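Local coordinates for polyamine export protein (PDB 2P4P) that may help export cadaverine and putrescine from the cytoplasm, the chain here being its CorC_HlyC (transporter-associated) domain, at residues E20-M23 with R24-I28. Residues are numbered along the deposited sequence; the frame is centred on the assembly and turned at random.
Sequences EDVM and RALNI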
# COMPACT_ATOMS: atom_id res chain seq x y z
N GLU A 20 4.40 -19.17 7.12
CA GLU A 20 5.78 -19.66 7.29
C GLU A 20 6.75 -19.06 6.28
O GLU A 20 7.88 -18.78 6.62
CB GLU A 20 5.82 -21.18 7.12
CG GLU A 20 5.08 -21.95 8.22
CD GLU A 20 3.59 -21.64 8.26
OE1 GLU A 20 2.91 -21.82 7.21
OE2 GLU A 20 3.11 -21.19 9.32
N ASP A 21 6.29 -18.90 5.04
CA ASP A 21 7.06 -18.27 3.96
C ASP A 21 7.45 -16.83 4.30
O ASP A 21 8.58 -16.42 4.02
CB ASP A 21 6.25 -18.30 2.67
CG ASP A 21 6.24 -19.69 2.03
OD1 ASP A 21 6.82 -20.60 2.64
OD2 ASP A 21 5.64 -19.85 0.94
N VAL A 22 6.51 -16.08 4.86
CA VAL A 22 6.72 -14.69 5.30
C VAL A 22 7.64 -14.61 6.50
O VAL A 22 8.61 -13.86 6.48
CB VAL A 22 5.37 -14.00 5.65
CG1 VAL A 22 5.58 -12.56 6.20
CG2 VAL A 22 4.48 -13.96 4.42
N MSE A 23 7.35 -15.40 7.53
CA MSE A 23 8.26 -15.51 8.70
C MSE A 23 9.68 -15.84 8.27
O MSE A 23 10.62 -15.24 8.77
CB MSE A 23 7.79 -16.59 9.70
CG MSE A 23 6.41 -16.49 10.30
SE MSE A 23 6.05 -14.88 11.32
CE MSE A 23 5.56 -13.63 9.92
N ARG A 24 9.85 -16.85 7.42
CA ARG A 24 11.18 -17.24 6.92
C ARG A 24 11.90 -16.09 6.21
O ARG A 24 13.04 -15.77 6.53
CB ARG A 24 11.09 -18.48 6.00
CG ARG A 24 12.28 -18.67 5.07
CD ARG A 24 12.14 -19.92 4.18
NE ARG A 24 11.29 -20.97 4.77
CZ ARG A 24 10.04 -21.25 4.38
NH1 ARG A 24 9.47 -20.56 3.40
NH2 ARG A 24 9.37 -22.22 4.97
N ALA A 25 11.22 -15.47 5.25
CA ALA A 25 11.81 -14.36 4.52
C ALA A 25 12.18 -13.16 5.42
O ALA A 25 13.10 -12.43 5.09
CB ALA A 25 10.91 -13.93 3.41
N LEU A 26 11.50 -13.01 6.55
CA LEU A 26 11.75 -11.88 7.46
C LEU A 26 12.64 -12.30 8.63
O LEU A 26 12.85 -11.52 9.55
CB LEU A 26 10.45 -11.33 8.01
CG LEU A 26 9.49 -10.58 7.04
CD1 LEU A 26 8.15 -10.31 7.74
CD2 LEU A 26 10.11 -9.27 6.58
N ASN A 27 13.11 -13.55 8.60
CA ASN A 27 14.03 -14.12 9.59
C ASN A 27 13.43 -14.11 11.00
O ASN A 27 14.16 -13.89 11.98
CB ASN A 27 15.40 -13.41 9.53
CG ASN A 27 16.51 -14.19 10.23
OD1 ASN A 27 16.64 -15.41 10.09
ND2 ASN A 27 17.33 -13.46 10.96
N ILE A 28 12.12 -14.37 11.07
CA ILE A 28 11.39 -14.52 12.34
C ILE A 28 11.42 -15.98 12.74
O ILE A 28 10.99 -16.83 11.98
CB ILE A 28 9.94 -14.00 12.24
CG1 ILE A 28 9.94 -12.57 11.67
CG2 ILE A 28 9.25 -14.01 13.63
CD1 ILE A 28 8.59 -12.08 11.13
O HOH W 1 10.20 -17.67 2.49
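Arg24 folds back over the preceding turn of its helix to meet Asp21, a worked example of an i to i+3 salt bridge on a helix surface. Arg24 NH1 donates to Asp21 OD1 at 2.8 Å, a nearly straight bond lying close to the guanidinium plane but reaching the oxygen from above the carboxylate, the two planes being 61° apart. The arginine leaves with CG anti to the backbone N (chi1 159°) and then bends at chi3, which carries the guanidinium back until one face lies over Glu20 O. A water bridges the two residues by a second route, accepting from Arg24 NH1 and donating to the backbone Asp21 O at 2.6 Å.

Backbone bonds show how the helix stops. Arg24 N to Glu20 O and Ala25 N to Asp21 O are ordinary helical bonds; Leu26 N reaches Val22 O less directly. A Schellman motif then closes the end: Asn27, with positive phi, turns the chain so that Ile28 N donates to Met23 O at 2.9 Å, while Asn27 N binds Arg24 O.

Apolar contacts line the inner side. Met23, present as selenomethionine and bent at chi2 and chi3, brings CE to 3.6 Å from Ile28 CD1, so that the side chain just past the Schellman turn packs back on the last helical turn. Val22 CG1 lies alongside Leu26 CD1 at 3.7 Å.

Val22 and Met23 of helix 19-25 touch Ile40 of helix 40-48, and Met23 also touches Phe31. Leu26 packs on Phe65 and, together with Ala25, on Trp11 of strand 10-14, an edge strand of the antiparallel sheet within this chain.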